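Local coordinates for protein Rbam17540 (Bacillus amyloliquefaciens, PDB 2YOY) that probably cleaves polysaccharide chains such as cellulose by oxidation, as a copper-dependent lytic polysaccharide monooxygenase, at residues R10-K18 with K29-V40. Sequence-based numbering, arbitrary orientation.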
ATOM      1  N   ARG A  10      -2.870   5.077  -0.200  1.00  6.76           N
ATOM      2  CA  ARG A  10      -2.304   6.362  -0.420  1.00  6.24           C
ATOM      3  C   ARG A  10      -2.198   6.713  -1.883  1.00  8.50           C
ATOM      4  O   ARG A  10      -2.431   7.879  -2.239  1.00  7.22           O
ATOM      5  CB  ARG A  10      -0.913   6.446   0.323  1.00  5.02           C
ATOM      6  CG  ARG A  10      -0.247   7.796   0.253  1.00  6.93           C
ATOM      7  CD  ARG A  10       1.202   7.700   0.775  1.00  5.46           C
ATOM      8  NE  ARG A  10       1.270   7.347   2.187  1.00  8.49           N
ATOM      9  CZ  ARG A  10       2.390   7.037   2.859  1.00  9.86           C
ATOM     10  NH1 ARG A  10       3.591   7.063   2.266  1.00  9.11           N
ATOM     11  NH2 ARG A  10       2.302   6.736   4.161  1.00 12.19           N
ATOM     12  N   ALA A  11      -1.849   5.738  -2.738  1.00  8.41           N
ATOM     13  CA  ALA A  11      -1.755   5.954  -4.139  1.00  9.17           C
ATOM     14  C   ALA A  11      -3.110   6.353  -4.761  1.00  7.77           C
ATOM     15  O   ALA A  11      -3.196   7.334  -5.537  1.00  8.00           O
ATOM     16  CB  ALA A  11      -1.229   4.711  -4.827  1.00 15.72           C
ATOM     17  N   TYR A  12      -4.155   5.631  -4.376  1.00 10.38           N
ATOM     18  CA  TYR A  12      -5.471   5.967  -4.866  1.00  7.68           C
ATOM     19  C   TYR A  12      -5.959   7.341  -4.309  1.00  7.68           C
ATOM     20  O   TYR A  12      -6.569   8.152  -5.046  1.00 10.89           O
ATOM     21  CB  TYR A  12      -6.360   4.820  -4.521  1.00  7.21           C
ATOM     22  CG  TYR A  12      -7.797   4.985  -5.031  1.00 10.35           C
ATOM     23  CD1 TYR A  12      -8.056   5.476  -6.299  1.00 18.10           C
ATOM     24  CD2 TYR A  12      -8.874   4.657  -4.202  1.00 15.81           C
ATOM     25  CE1 TYR A  12      -9.394   5.607  -6.731  1.00 20.74           C
ATOM     26  CE2 TYR A  12     -10.185   4.775  -4.631  1.00 20.78           C
ATOM     27  CZ  TYR A  12     -10.432   5.261  -5.878  1.00 23.99           C
ATOM     28  OH  TYR A  12     -11.743   5.382  -6.267  1.00 26.29           O
ATOM     29  N   MET A  13      -5.657   7.632  -3.028  1.00  8.45           N
ATOM     30  CA  MET A  13      -5.909   8.941  -2.454  1.00  9.40           C
ATOM     31  C   MET A  13      -5.255  10.037  -3.306  1.00  9.31           C
ATOM     32  O   MET A  13      -5.842  11.113  -3.514  1.00 10.27           O
ATOM     33  CB  MET A  13      -5.407   9.052  -1.010  1.00 11.27           C
ATOM     34  CG  MET A  13      -5.933  10.225  -0.157  1.00 13.55           C
ATOM     35  SD  MET A  13      -7.602   9.816   0.371  1.00 17.88           S
ATOM     36  CE  MET A  13      -7.308   8.708   1.776  1.00 25.67           C
ATOM     37  N   GLY A  14      -4.085   9.753  -3.870  1.00  6.60           N
ATOM     38  CA  GLY A  14      -3.441  10.732  -4.820  1.00 11.78           C
ATOM     39  C   GLY A  14      -4.306  11.022  -6.057  1.00  9.44           C
ATOM     40  O   GLY A  14      -4.539  12.197  -6.431  1.00 11.11           O
ATOM     41  N   ALA A  15      -4.785   9.946  -6.664  1.00 12.59           N
ATOM     42  CA  ALA A  15      -5.689  10.028  -7.819  1.00 15.96           C
ATOM     43  C   ALA A  15      -6.951  10.757  -7.454  1.00 22.53           C
ATOM     44  O   ALA A  15      -7.438  11.572  -8.228  1.00 16.25           O
ATOM     45  CB  ALA A  15      -6.004   8.649  -8.337  1.00 18.42           C
ATOM     46  N   LEU A  16      -7.512  10.459  -6.292  1.00 10.40           N
ATOM     47  CA  LEU A  16      -8.671  11.233  -5.802  1.00 11.12           C
ATOM     48  C   LEU A  16      -8.405  12.675  -5.618  1.00 13.00           C
ATOM     49  O   LEU A  16      -9.251  13.491  -6.001  1.00 13.12           O
ATOM     50  CB  LEU A  16      -9.273  10.606  -4.538  1.00  8.51           C
ATOM     51  CG  LEU A  16      -9.850   9.214  -4.672  1.00  8.82           C
ATOM     52  CD1 LEU A  16     -10.403   8.772  -3.333  1.00 21.88           C
ATOM     53  CD2 LEU A  16     -10.970   9.106  -5.721  1.00 24.54           C
ATOM     54  N   GLU A  17      -7.252  13.055  -5.007  1.00  8.42           N
ATOM     55  CA  GLU A  17      -6.965  14.471  -4.777  1.00 11.82           C
ATOM     56  C   GLU A  17      -6.560  15.244  -6.053  1.00 13.20           C
ATOM     57  O   GLU A  17      -6.731  16.467  -6.132  1.00 17.83           O
ATOM     58  CB  GLU A  17      -5.847  14.617  -3.728  1.00  9.17           C
ATOM     59  CG  GLU A  17      -6.325  14.199  -2.333  1.00 14.25           C
ATOM     60  CD  GLU A  17      -5.795  15.010  -1.227  1.00 15.55           C
ATOM     61  OE1 GLU A  17      -6.442  16.051  -0.889  1.00 22.54           O
ATOM     62  OE2 GLU A  17      -4.797  14.571  -0.582  1.00 15.91           O
ATOM     63  N   LYS A  18      -6.095  14.546  -7.062  1.00 13.13           N
ATOM     64  CA  LYS A  18      -5.951  15.144  -8.402  1.00 10.97           C
ATOM     65  C   LYS A  18      -7.278  15.790  -8.812  1.00 13.68           C
ATOM     66  O   LYS A  18      -7.294  16.901  -9.344  1.00 16.76           O
ATOM     67  CB  LYS A  18      -5.459  14.102  -9.376  1.00 10.07           C
ATOM     68  CG  LYS A  18      -5.483  14.503 -10.831  1.00 16.39           C
ATOM     69  CD  LYS A  18      -4.947  13.352 -11.675  1.00 30.89           C
ATOM     70  CE  LYS A  18      -5.854  13.017 -12.838  1.00 28.50           C
ATOM     71  NZ  LYS A  18      -5.325  11.871 -13.619  1.00 29.34           N
ATOM     72  N   LYS A  29       2.038  17.082  -3.623  1.00  7.91           N
ATOM     73  CA  LYS A  29       1.806  16.342  -2.370  1.00  7.80           C
ATOM     74  C   LYS A  29       2.193  14.850  -2.536  1.00 10.25           C
ATOM     75  O   LYS A  29       2.752  14.262  -1.621  1.00 13.08           O
ATOM     76  CB  LYS A  29       0.351  16.549  -1.945  1.00  6.82           C
ATOM     77  CG  LYS A  29      -0.089  15.799  -0.713  1.00 16.03           C
ATOM     78  CD  LYS A  29      -1.505  16.221  -0.322  1.00 15.97           C
ATOM     79  CE  LYS A  29      -1.978  15.434   0.895  1.00 21.55           C
ATOM     80  NZ  LYS A  29      -3.295  15.981   1.337  1.00 14.14           N
ATOM     81  N   TYR A  30       1.883  14.242  -3.681  1.00  9.53           N
ATOM     82  CA  TYR A  30       2.016  12.802  -3.877  1.00  6.07           C
ATOM     83  C   TYR A  30       3.091  12.388  -4.897  1.00  9.88           C
ATOM     84  O   TYR A  30       3.509  11.212  -4.915  1.00 10.10           O
ATOM     85  CB  TYR A  30       0.678  12.208  -4.414  1.00 11.24           C
ATOM     86  CG  TYR A  30      -0.479  12.254  -3.455  1.00 11.00           C
ATOM     87  CD1 TYR A  30      -1.323  13.372  -3.381  1.00  9.04           C
ATOM     88  CD2 TYR A  30      -0.739  11.167  -2.597  1.00  9.08           C
ATOM     89  CE1 TYR A  30      -2.393  13.402  -2.490  1.00 12.46           C
ATOM     90  CE2 TYR A  30      -1.789  11.184  -1.702  1.00  7.56           C
ATOM     91  CZ  TYR A  30      -2.602  12.312  -1.633  1.00  6.12           C
ATOM     92  OH  TYR A  30      -3.642  12.349  -0.738  1.00 10.96           O
ATOM     93  N   GLY A  31       3.493  13.314  -5.770  1.00 10.68           N
ATOM     94  CA  GLY A  31       4.254  12.989  -6.969  1.00  6.08           C
ATOM     95  C   GLY A  31       3.443  12.385  -8.089  1.00  8.16           C
ATOM     96  O   GLY A  31       2.215  12.415  -8.055  1.00  9.14           O
ATOM     97  N   SER A  32       4.118  11.843  -9.092  1.00 10.26           N
ATOM     98  CA  SER A  32       3.475  11.442 -10.331  1.00 11.12           C
ATOM     99  C   SER A  32       2.509  10.248 -10.279  1.00 15.72           C
ATOM    100  O   SER A  32       1.803   9.952 -11.275  1.00 12.08           O
ATOM    101  CB  SER A  32       4.548  11.163 -11.388  1.00 12.47           C
ATOM    102  OG  SER A  32       5.411  10.114 -10.964  1.00 13.39           O
ATOM    103  N   VAL A  33       2.459   9.561  -9.139  1.00 10.99           N
ATOM    104  CA  VAL A  33       1.502   8.497  -8.965  1.00 10.16           C
ATOM    105  C   VAL A  33       0.058   8.932  -9.149  1.00 14.29           C
ATOM    106  O   VAL A  33      -0.773   8.086  -9.400  1.00 11.71           O
ATOM    107  CB  VAL A  33       1.696   7.790  -7.585  1.00 13.08           C
ATOM    108  CG1 VAL A  33       1.246   8.683  -6.419  1.00 13.42           C
ATOM    109  CG2 VAL A  33       0.968   6.464  -7.572  1.00 11.92           C
ATOM    110  N   ILE A  34      -0.250  10.235  -9.019  1.00 12.55           N
ATOM    111  CA  ILE A  34      -1.609  10.676  -9.148  1.00 12.76           C
ATOM    112  C   ILE A  34      -2.279  10.234 -10.472  1.00 10.04           C
ATOM    113  O   ILE A  34      -3.516  10.076 -10.523  1.00 11.89           O
ATOM    114  CB  ILE A  34      -1.742  12.205  -8.951  1.00  8.75           C
ATOM    115  CG1 ILE A  34      -1.071  12.981 -10.117  1.00  8.71           C
ATOM    116  CG2 ILE A  34      -1.300  12.622  -7.548  1.00 12.26           C
ATOM    117  CD1 ILE A  34      -1.196  14.483 -10.009  1.00 12.23           C
ATOM    118  N   ASP A  35      -1.464  10.009 -11.511  1.00  9.80           N
ATOM    119  CA  ASP A  35      -1.955   9.651 -12.827  1.00 20.02           C
ATOM    120  C   ASP A  35      -2.052   8.158 -13.023  1.00 21.91           C
ATOM    121  O   ASP A  35      -2.771   7.723 -13.934  1.00 13.38           O
ATOM    122  CB  ASP A  35      -1.035  10.238 -13.911  1.00 21.29           C
ATOM    123  CG  ASP A  35      -1.326  11.690 -14.202  1.00 56.85           C
ATOM    124  OD1 ASP A  35      -2.360  12.206 -13.751  1.00 38.32           O
ATOM    125  OD2 ASP A  35      -0.512  12.323 -14.898  1.00 24.30           O
ATOM    126  N   ASN A  36      -1.367   7.395 -12.160  1.00 12.26           N
ATOM    127  CA  ASN A  36      -1.215   5.961 -12.317  1.00 10.17           C
ATOM    128  C   ASN A  36      -1.131   5.274 -10.967  1.00 11.78           C
ATOM    129  O   ASN A  36      -0.111   4.638 -10.621  1.00 11.63           O
ATOM    130  CB  ASN A  36       0.057   5.662 -13.122  1.00 16.63           C
ATOM    131  CG  ASN A  36      -0.045   6.147 -14.569  1.00 13.77           C
ATOM    132  OD1 ASN A  36      -0.973   5.742 -15.302  1.00 25.43           O
ATOM    133  ND2 ASN A  36       0.877   6.984 -14.977  1.00 21.81           N
ATOM    134  N   PRO A  37      -2.217   5.359 -10.198  1.00 10.66           N
ATOM    135  CA  PRO A  37      -2.209   4.724  -8.859  1.00  8.94           C
ATOM    136  C   PRO A  37      -2.048   3.197  -8.890  1.00  4.47           C
ATOM    137  O   PRO A  37      -1.697   2.579  -7.870  1.00 10.20           O
ATOM    138  CB  PRO A  37      -3.556   5.150  -8.265  1.00 10.96           C
ATOM    139  CG  PRO A  37      -4.433   5.388  -9.487  1.00 16.80           C
ATOM    140  CD  PRO A  37      -3.513   6.006 -10.497  1.00 14.73           C
ATOM    141  N   GLN A  38      -2.337   2.586 -10.040  1.00  9.36           N
ATOM    142  CA  GLN A  38      -2.158   1.144 -10.264  1.00  9.58           C
ATOM    143  C   GLN A  38      -0.732   0.667 -10.470  1.00  9.93           C
ATOM    144  O   GLN A  38      -0.514  -0.529 -10.626  1.00 10.63           O
ATOM    145  CB  GLN A  38      -3.008   0.698 -11.500  1.00 11.72           C
ATOM    146  CG  GLN A  38      -2.478   1.169 -12.866  1.00 10.48           C
ATOM    147  CD  GLN A  38      -2.986   2.546 -13.288  1.00 16.09           C
ATOM    148  OE1 GLN A  38      -3.483   3.324 -12.471  1.00 13.24           O
ATOM    149  NE2 GLN A  38      -2.860   2.855 -14.591  1.00 23.09           N
ATOM    150  N   SER A  39       0.241   1.583 -10.452  1.00  9.50           N
ATOM    151  CA  SER A  39       1.596   1.252 -10.901  1.00  8.56           C
ATOM    152  C   SER A  39       2.635   1.296  -9.807  1.00  7.44           C
ATOM    153  O   SER A  39       3.767   1.524 -10.126  1.00 11.09           O
ATOM    154  CB  SER A  39       2.000   2.167 -12.072  1.00 12.78           C
ATOM    155  OG  SER A  39       1.011   2.098 -13.091  1.00 14.09           O
ATOM    156  N   VAL A  40       2.268   1.023  -8.543  1.00  9.50           N
ATOM    157  CA  VAL A  40       3.299   1.006  -7.451  1.00  7.93           C
ATOM    158  C   VAL A  40       3.964  -0.399  -7.371  1.00  3.69           C
ATOM    159  O   VAL A  40       3.730  -1.233  -6.465  1.00  8.40           O
ATOM    160  CB  VAL A  40       2.723   1.484  -6.118  1.00  2.70           C
ATOM    161  CG1 VAL A  40       3.871   1.795  -5.137  1.00  6.06           C
ATOM    162  CG2 VAL A  40       1.892   2.716  -6.266  1.00  9.94           C
TER
HETATM  163  O   HOH W   1      -5.416   9.284 -12.093  1.00 26.57           O
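The ring of Y30 lies flat against the helix at G14, whose CA sits over the ring centre in a CH-pi contact, 3.3 Å from the centroid and 4° off the normal. Without a side chain there, an aromatic knob can settle among R10, M13, G14 and E17. At the ring's edge, E17 OE2 accepts two bonds: Y30 OH gives a short one of 2.5 Å to the anti lone pair, while K29 NZ, at the end of a fully extended chain, forms a salt bridge of 2.8 Å on the syn side. The carboxylate stands 82° to the ring, and two donors on one oxygen limit its rotation. Helices 10-21 and 23-30 form a hairpin between strands 2-6 and 41-43 of the monooxygenase's immunoglobulin-like beta-sandwich; the chain leaving the second helix folds back along the first through a 3-10 turn. There A11 CB meets V33 CG2 (3.9 Å), P37 and V40 CG2, and A15 CB touches P37 CG at 3.8 Å. K18 crosses D35 at about a right angle, its NZ salt-bridged to D35 OD1 at 3.0 Å; a water links NZ to I34 O. W23 also bonds D35 OD1. Outside both segments, W78 meets Y30's ring obliquely and takes a cation-pi contact from R10, itself salt-bridged to D174.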